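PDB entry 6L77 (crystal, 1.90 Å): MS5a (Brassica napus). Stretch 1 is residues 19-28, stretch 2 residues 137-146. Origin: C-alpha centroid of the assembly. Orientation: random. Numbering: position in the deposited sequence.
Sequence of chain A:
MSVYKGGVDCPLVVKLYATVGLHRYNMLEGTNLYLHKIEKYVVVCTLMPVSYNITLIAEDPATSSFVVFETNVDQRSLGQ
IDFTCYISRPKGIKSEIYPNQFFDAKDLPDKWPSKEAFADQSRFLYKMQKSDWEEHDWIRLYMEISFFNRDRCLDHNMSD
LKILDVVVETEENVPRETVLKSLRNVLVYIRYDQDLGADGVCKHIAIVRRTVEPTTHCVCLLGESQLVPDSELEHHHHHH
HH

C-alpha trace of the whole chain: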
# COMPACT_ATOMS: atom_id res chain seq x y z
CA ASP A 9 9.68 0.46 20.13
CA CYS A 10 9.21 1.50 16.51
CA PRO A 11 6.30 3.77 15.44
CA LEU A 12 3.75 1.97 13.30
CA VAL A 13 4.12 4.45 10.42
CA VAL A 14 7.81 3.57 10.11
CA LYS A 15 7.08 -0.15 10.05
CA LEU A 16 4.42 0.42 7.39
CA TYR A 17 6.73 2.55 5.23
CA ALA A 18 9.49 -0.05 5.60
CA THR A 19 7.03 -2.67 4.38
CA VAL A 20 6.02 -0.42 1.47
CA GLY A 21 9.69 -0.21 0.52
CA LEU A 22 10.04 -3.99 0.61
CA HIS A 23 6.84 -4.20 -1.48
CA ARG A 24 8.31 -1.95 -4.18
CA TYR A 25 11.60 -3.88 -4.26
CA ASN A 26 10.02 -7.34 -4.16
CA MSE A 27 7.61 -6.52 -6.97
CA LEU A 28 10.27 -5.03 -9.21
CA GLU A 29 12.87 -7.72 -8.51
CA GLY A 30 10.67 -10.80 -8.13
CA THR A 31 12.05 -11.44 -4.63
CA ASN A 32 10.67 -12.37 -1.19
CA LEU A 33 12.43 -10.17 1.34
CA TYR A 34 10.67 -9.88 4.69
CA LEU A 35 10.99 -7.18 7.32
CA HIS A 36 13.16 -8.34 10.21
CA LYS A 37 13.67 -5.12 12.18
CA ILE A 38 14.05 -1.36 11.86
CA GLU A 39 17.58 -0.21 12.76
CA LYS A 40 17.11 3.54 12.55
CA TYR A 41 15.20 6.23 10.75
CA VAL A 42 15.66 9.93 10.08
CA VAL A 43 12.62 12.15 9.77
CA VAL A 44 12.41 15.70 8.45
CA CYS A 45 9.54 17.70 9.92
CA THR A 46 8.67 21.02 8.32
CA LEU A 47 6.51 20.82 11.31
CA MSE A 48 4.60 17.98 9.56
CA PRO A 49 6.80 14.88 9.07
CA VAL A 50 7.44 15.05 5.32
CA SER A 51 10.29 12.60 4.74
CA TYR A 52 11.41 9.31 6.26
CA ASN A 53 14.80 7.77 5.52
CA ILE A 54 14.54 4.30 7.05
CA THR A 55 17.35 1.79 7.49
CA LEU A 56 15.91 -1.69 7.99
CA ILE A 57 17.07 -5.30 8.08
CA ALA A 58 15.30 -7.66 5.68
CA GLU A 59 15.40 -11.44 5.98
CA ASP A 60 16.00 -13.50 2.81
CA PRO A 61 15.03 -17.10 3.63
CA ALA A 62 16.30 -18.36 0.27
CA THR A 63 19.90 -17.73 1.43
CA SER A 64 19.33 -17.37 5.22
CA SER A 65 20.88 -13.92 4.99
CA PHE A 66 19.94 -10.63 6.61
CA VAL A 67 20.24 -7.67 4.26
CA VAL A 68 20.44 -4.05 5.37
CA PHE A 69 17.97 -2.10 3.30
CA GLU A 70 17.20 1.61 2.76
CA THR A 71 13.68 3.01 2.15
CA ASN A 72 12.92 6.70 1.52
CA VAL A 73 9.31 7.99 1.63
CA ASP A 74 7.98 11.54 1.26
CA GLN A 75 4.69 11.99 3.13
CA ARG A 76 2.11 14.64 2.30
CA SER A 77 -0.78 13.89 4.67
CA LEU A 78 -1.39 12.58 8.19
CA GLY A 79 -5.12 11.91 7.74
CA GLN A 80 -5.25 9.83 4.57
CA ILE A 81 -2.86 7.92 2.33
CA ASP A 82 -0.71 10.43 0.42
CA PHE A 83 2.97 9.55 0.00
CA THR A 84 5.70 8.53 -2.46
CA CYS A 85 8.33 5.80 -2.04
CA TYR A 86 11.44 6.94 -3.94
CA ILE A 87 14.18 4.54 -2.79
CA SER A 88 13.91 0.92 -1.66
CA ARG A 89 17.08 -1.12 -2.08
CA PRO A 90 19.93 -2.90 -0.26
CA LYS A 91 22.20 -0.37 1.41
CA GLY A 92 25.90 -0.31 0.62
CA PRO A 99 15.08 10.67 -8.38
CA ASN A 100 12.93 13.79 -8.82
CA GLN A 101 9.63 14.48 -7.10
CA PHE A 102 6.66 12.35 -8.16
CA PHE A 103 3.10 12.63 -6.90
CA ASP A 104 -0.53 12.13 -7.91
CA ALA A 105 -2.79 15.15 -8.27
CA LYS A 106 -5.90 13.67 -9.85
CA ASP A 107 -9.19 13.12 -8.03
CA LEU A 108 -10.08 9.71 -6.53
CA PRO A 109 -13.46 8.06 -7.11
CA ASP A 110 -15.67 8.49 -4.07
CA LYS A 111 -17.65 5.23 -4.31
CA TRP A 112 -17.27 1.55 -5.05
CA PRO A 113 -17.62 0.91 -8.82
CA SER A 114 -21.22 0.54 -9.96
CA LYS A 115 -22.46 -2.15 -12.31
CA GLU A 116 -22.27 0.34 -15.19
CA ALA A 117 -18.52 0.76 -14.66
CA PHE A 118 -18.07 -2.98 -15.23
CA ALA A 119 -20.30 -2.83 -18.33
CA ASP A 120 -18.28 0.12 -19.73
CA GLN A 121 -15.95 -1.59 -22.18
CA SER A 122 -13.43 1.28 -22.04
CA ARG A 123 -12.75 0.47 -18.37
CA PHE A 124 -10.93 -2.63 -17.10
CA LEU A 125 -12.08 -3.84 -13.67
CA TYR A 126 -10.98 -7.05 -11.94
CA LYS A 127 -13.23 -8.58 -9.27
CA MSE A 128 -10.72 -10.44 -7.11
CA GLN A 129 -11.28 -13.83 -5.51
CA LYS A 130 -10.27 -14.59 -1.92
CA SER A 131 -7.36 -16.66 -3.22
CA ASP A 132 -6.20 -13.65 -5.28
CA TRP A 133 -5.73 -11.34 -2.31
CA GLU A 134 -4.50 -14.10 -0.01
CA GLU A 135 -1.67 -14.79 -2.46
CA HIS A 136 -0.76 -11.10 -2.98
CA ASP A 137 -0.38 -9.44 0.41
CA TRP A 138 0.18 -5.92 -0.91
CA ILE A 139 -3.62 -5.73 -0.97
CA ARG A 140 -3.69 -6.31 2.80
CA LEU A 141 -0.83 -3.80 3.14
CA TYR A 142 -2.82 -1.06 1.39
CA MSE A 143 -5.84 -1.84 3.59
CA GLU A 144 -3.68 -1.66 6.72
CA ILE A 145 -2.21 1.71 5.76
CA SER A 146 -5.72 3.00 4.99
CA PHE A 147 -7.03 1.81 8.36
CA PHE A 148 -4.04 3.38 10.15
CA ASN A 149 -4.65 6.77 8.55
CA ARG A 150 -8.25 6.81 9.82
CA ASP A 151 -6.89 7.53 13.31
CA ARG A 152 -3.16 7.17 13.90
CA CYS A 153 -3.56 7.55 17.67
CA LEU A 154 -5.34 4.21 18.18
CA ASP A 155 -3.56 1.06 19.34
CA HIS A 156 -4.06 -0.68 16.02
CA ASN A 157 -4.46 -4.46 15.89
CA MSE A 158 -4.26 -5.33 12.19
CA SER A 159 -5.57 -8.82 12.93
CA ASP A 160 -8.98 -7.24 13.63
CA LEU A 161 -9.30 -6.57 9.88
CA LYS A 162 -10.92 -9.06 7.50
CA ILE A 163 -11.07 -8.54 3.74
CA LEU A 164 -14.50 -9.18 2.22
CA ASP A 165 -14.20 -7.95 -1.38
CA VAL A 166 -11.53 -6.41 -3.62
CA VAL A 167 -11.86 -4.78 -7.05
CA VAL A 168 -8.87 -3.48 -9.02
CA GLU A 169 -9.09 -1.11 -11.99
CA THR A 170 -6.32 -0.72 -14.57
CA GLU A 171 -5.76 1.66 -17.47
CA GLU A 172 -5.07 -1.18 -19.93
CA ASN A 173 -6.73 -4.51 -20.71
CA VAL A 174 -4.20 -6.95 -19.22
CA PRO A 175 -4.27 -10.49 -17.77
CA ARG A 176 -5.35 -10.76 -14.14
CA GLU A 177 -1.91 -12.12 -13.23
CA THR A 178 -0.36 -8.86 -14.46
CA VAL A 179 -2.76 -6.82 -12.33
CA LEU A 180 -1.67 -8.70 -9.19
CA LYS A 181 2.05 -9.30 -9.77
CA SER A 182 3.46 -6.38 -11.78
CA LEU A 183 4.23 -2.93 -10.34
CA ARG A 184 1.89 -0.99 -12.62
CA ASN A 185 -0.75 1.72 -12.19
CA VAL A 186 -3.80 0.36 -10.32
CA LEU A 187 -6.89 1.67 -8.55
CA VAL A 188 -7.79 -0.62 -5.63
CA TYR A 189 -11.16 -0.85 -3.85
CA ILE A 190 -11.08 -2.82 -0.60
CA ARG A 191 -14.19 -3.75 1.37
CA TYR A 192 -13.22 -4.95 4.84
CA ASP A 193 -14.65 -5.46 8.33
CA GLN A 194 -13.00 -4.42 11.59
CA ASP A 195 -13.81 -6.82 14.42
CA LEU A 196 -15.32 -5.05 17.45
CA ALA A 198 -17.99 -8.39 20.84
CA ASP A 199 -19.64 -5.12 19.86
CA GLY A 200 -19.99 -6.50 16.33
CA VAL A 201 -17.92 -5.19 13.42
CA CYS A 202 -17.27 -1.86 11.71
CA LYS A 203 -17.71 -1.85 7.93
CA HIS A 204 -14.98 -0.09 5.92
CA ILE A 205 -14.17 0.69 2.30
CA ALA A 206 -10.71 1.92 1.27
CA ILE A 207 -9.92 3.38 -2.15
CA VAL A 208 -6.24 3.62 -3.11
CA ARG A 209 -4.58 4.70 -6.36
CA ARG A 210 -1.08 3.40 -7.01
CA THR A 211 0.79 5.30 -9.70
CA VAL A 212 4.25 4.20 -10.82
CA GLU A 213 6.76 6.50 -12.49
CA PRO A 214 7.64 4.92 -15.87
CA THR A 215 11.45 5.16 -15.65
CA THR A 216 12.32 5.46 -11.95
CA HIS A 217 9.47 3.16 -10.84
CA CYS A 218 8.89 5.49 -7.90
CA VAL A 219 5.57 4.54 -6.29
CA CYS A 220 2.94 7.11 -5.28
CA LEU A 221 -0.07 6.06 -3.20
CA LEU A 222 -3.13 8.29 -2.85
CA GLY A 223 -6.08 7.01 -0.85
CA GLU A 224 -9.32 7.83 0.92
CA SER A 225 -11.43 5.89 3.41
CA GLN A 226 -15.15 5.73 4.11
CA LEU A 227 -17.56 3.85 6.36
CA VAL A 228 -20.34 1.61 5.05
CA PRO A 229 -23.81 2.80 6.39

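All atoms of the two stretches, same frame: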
# COMPACT_ATOMS: atom_id res chain seq x y z
N THR A 19 7.66 -1.58 5.12
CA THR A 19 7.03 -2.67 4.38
C THR A 19 6.64 -2.23 2.97
O THR A 19 6.71 -3.02 2.03
CB THR A 19 5.82 -3.16 5.17
OG1 THR A 19 6.24 -3.47 6.50
CG2 THR A 19 5.17 -4.38 4.52
N VAL A 20 6.25 -0.96 2.81
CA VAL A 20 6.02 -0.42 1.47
C VAL A 20 7.30 -0.50 0.64
O VAL A 20 7.27 -0.86 -0.54
CB VAL A 20 5.50 1.02 1.55
CG1 VAL A 20 5.52 1.69 0.17
CG2 VAL A 20 4.09 1.02 2.12
N GLY A 21 8.44 -0.12 1.24
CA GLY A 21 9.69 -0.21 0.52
C GLY A 21 10.01 -1.63 0.09
O GLY A 21 10.47 -1.86 -1.03
N LEU A 22 9.81 -2.60 0.99
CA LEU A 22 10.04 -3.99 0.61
C LEU A 22 9.08 -4.43 -0.48
O LEU A 22 9.45 -5.21 -1.36
CB LEU A 22 9.91 -4.89 1.84
CG LEU A 22 11.05 -4.71 2.85
CD1 LEU A 22 10.75 -5.54 4.05
CD2 LEU A 22 12.37 -5.16 2.23
N HIS A 23 7.83 -3.94 -0.43
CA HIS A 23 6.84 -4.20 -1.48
C HIS A 23 7.33 -3.72 -2.84
O HIS A 23 7.24 -4.44 -3.84
CB HIS A 23 5.52 -3.53 -1.06
CG HIS A 23 4.54 -3.28 -2.16
ND1 HIS A 23 4.14 -4.26 -3.06
CD2 HIS A 23 3.82 -2.17 -2.48
CE1 HIS A 23 3.24 -3.75 -3.89
NE2 HIS A 23 3.03 -2.49 -3.55
N ARG A 24 7.82 -2.49 -2.91
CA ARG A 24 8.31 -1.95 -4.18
C ARG A 24 9.47 -2.78 -4.71
O ARG A 24 9.46 -3.21 -5.87
CB ARG A 24 8.73 -0.48 -3.99
CG ARG A 24 9.42 0.15 -5.20
CD ARG A 24 9.66 1.64 -5.00
NE ARG A 24 10.28 2.25 -6.18
CZ ARG A 24 11.59 2.39 -6.35
NH1 ARG A 24 12.43 1.97 -5.41
NH2 ARG A 24 12.07 2.96 -7.44
N TYR A 25 10.45 -3.07 -3.85
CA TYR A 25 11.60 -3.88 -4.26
C TYR A 25 11.18 -5.28 -4.69
O TYR A 25 11.57 -5.76 -5.76
CB TYR A 25 12.60 -3.97 -3.10
CG TYR A 25 13.86 -4.70 -3.47
CD1 TYR A 25 14.91 -4.04 -4.12
CD2 TYR A 25 14.02 -6.06 -3.18
CE1 TYR A 25 16.08 -4.71 -4.46
CE2 TYR A 25 15.18 -6.73 -3.52
CZ TYR A 25 16.20 -6.06 -4.16
OH TYR A 25 17.36 -6.72 -4.49
N ASN A 26 10.40 -5.96 -3.85
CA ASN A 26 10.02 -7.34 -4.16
C ASN A 26 9.26 -7.44 -5.47
O ASN A 26 9.44 -8.39 -6.24
CB ASN A 26 9.15 -7.92 -3.04
CG ASN A 26 9.95 -8.31 -1.83
OD1 ASN A 26 11.14 -8.66 -1.93
ND2 ASN A 26 9.31 -8.29 -0.66
N MSE A 27 8.41 -6.46 -5.75
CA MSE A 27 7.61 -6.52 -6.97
C MSE A 27 8.47 -6.27 -8.19
O MSE A 27 8.29 -6.90 -9.22
CB MSE A 27 6.47 -5.51 -6.89
CG MSE A 27 5.49 -5.83 -5.79
SE MSE A 27 3.96 -6.83 -6.46
CE MSE A 27 3.36 -5.42 -7.64
N LEU A 28 9.42 -5.35 -8.07
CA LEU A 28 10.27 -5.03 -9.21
C LEU A 28 11.30 -6.13 -9.46
O LEU A 28 11.67 -6.38 -10.62
CB LEU A 28 10.97 -3.71 -8.96
CG LEU A 28 10.10 -2.47 -9.11
CD1 LEU A 28 10.82 -1.25 -8.57
CD2 LEU A 28 9.73 -2.29 -10.57
N ASP A 137 -0.10 -10.13 -0.85
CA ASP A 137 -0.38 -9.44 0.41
C ASP A 137 -0.20 -7.94 0.34
O ASP A 137 -0.45 -7.26 1.34
CB ASP A 137 0.49 -10.02 1.55
CG ASP A 137 2.00 -9.83 1.33
OD1 ASP A 137 2.43 -9.07 0.44
OD2 ASP A 137 2.77 -10.46 2.09
N TRP A 138 0.21 -7.38 -0.81
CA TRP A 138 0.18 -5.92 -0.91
C TRP A 138 -1.24 -5.37 -0.81
O TRP A 138 -1.42 -4.21 -0.44
CB TRP A 138 0.86 -5.45 -2.20
CG TRP A 138 0.19 -5.85 -3.49
CD1 TRP A 138 0.54 -6.90 -4.31
CD2 TRP A 138 -0.91 -5.19 -4.14
NE1 TRP A 138 -0.28 -6.92 -5.42
CE2 TRP A 138 -1.18 -5.89 -5.33
CE3 TRP A 138 -1.69 -4.07 -3.82
CZ2 TRP A 138 -2.21 -5.51 -6.21
CZ3 TRP A 138 -2.71 -3.70 -4.67
CH2 TRP A 138 -2.96 -4.41 -5.86
N ILE A 139 -2.25 -6.18 -1.14
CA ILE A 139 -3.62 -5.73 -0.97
C ILE A 139 -3.91 -5.51 0.52
O ILE A 139 -4.40 -4.46 0.92
CB ILE A 139 -4.59 -6.75 -1.60
CG1 ILE A 139 -4.38 -6.75 -3.12
CG2 ILE A 139 -6.04 -6.46 -1.23
CD1 ILE A 139 -5.16 -7.87 -3.83
N ARG A 140 -3.54 -6.49 1.36
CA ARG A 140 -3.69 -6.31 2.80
C ARG A 140 -2.87 -5.12 3.30
O ARG A 140 -3.33 -4.36 4.15
CB ARG A 140 -3.28 -7.57 3.55
CG ARG A 140 -3.17 -7.35 5.08
CD ARG A 140 -3.05 -8.65 5.85
NE ARG A 140 -2.02 -9.52 5.30
CZ ARG A 140 -0.73 -9.45 5.61
NH1 ARG A 140 -0.30 -8.53 6.47
NH2 ARG A 140 0.13 -10.30 5.06
N LEU A 141 -1.65 -4.96 2.77
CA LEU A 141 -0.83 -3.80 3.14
C LEU A 141 -1.57 -2.49 2.88
O LEU A 141 -1.58 -1.59 3.74
CB LEU A 141 0.48 -3.83 2.36
CG LEU A 141 1.40 -2.62 2.58
CD1 LEU A 141 1.78 -2.48 4.05
CD2 LEU A 141 2.65 -2.76 1.74
N TYR A 142 -2.17 -2.33 1.69
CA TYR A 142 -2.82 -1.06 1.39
C TYR A 142 -4.03 -0.85 2.30
O TYR A 142 -4.28 0.28 2.75
CB TYR A 142 -3.23 -0.96 -0.08
CG TYR A 142 -2.11 -0.93 -1.11
CD1 TYR A 142 -0.78 -1.19 -0.77
CD2 TYR A 142 -2.39 -0.62 -2.45
CE1 TYR A 142 0.24 -1.15 -1.74
CE2 TYR A 142 -1.39 -0.59 -3.41
CZ TYR A 142 -0.08 -0.87 -3.06
OH TYR A 142 0.90 -0.84 -4.02
N MSE A 143 -4.76 -1.92 2.60
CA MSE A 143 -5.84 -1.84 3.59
C MSE A 143 -5.32 -1.39 4.97
O MSE A 143 -5.91 -0.53 5.63
CB MSE A 143 -6.55 -3.19 3.74
CG MSE A 143 -7.55 -3.23 4.90
SE MSE A 143 -8.26 -5.04 5.22
CE MSE A 143 -6.59 -5.96 5.67
N GLU A 144 -4.21 -1.99 5.41
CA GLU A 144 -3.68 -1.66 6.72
C GLU A 144 -3.24 -0.21 6.80
O GLU A 144 -3.49 0.47 7.81
CB GLU A 144 -2.52 -2.60 7.06
CG GLU A 144 -3.01 -4.01 7.35
CD GLU A 144 -1.89 -4.99 7.64
OE1 GLU A 144 -0.71 -4.63 7.45
OE2 GLU A 144 -2.21 -6.13 8.04
N ILE A 145 -2.61 0.31 5.75
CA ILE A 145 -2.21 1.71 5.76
C ILE A 145 -3.44 2.61 5.75
O ILE A 145 -3.47 3.65 6.42
CB ILE A 145 -1.28 2.01 4.57
CG1 ILE A 145 -0.01 1.16 4.69
CG2 ILE A 145 -0.91 3.49 4.53
CD1 ILE A 145 0.89 1.22 3.48
N SER A 146 -4.48 2.23 5.00
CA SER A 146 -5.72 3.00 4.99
C SER A 146 -6.36 3.03 6.37
O SER A 146 -6.80 4.08 6.84
CB SER A 146 -6.69 2.40 3.97
OG SER A 146 -6.14 2.40 2.67

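A single histidine, buried between two helices, makes the one hydrogen bond of this contact and offers a ring face to a tryptophan. The side chain of His 23 reaches from the first stretch into the second, where its NE2 lies 2.7 Å from OH of Tyr 142, the one hydrogen bond that joins the two segments. The bond is short, and its angle of 151° is favourable; either partner could be the donor, since an imidazole nitrogen and a phenol hydroxyl can each give or accept a proton. The Tyr 142 hydroxyl sits at the edge of the imidazole, near its plane, as a bond to a ring nitrogen requires. It also has a hydrogen-bonding partner elsewhere in the structure.

The face of the same imidazole is used differently. CB of Trp 138 stands over it, 3.8 Å from the ring centroid and 30° off the ring normal, a CH-pi contact whose closest atoms are Trp 138 CB and His 23 CE1, 3.4 Å apart. The indole itself does not stack on the histidine: the imidazole and the five-membered ring of Trp 138 are inclined by only 20°, but they are slid apart, with centroids separated by 5.3 Å, so that they barely overlap. The Tyr 142 ring is oblique to the imidazole, at 74°.

The backbones that carry these groups are helical, residues 19-28 in one stretch and 138-146 in the other, and both helices extend beyond the segments. They run roughly antiparallel, with 153° between their N-to-C directions, and their axes approach no closer than 11.1 Å. That spacing leaves the meeting to side chains. The register follows from the direction: CA of His 23 is 6.9 Å from CA of Trp 138, while CA of Val 20, one turn earlier, is 7.8 Å from CA of Leu 141, one turn later. The contacting residues of the first helix, Thr 19, Val 20, His 23 and Met 27, recur at the three- and four-residue spacing of a helical face.

Beyond the histidine the contact is apolar. Leu 141 points toward the first helix and meets three of its residues: its CD1 is 3.9 Å from CG2 of Thr 19, and its CD2 is 4.1 Å from both CG2 of Val 20 and CB of His 23. Val 20 CG2 also packs against Ile 145 CD1 at 3.5 Å. Thr 19 thus offers its methyl group here, while its hydroxyl is satisfied elsewhere in the structure. Toward the other end, the selenium of Met 27, a selenomethionine, lies 4.0 Å from CD1 of Trp 138 and approaches the five-membered ring obliquely, with SE 4.8 Å from the centroid. In all, 314 Å² is buried between the stretches, a modest area in which van der Waals packing surrounds one directional bond.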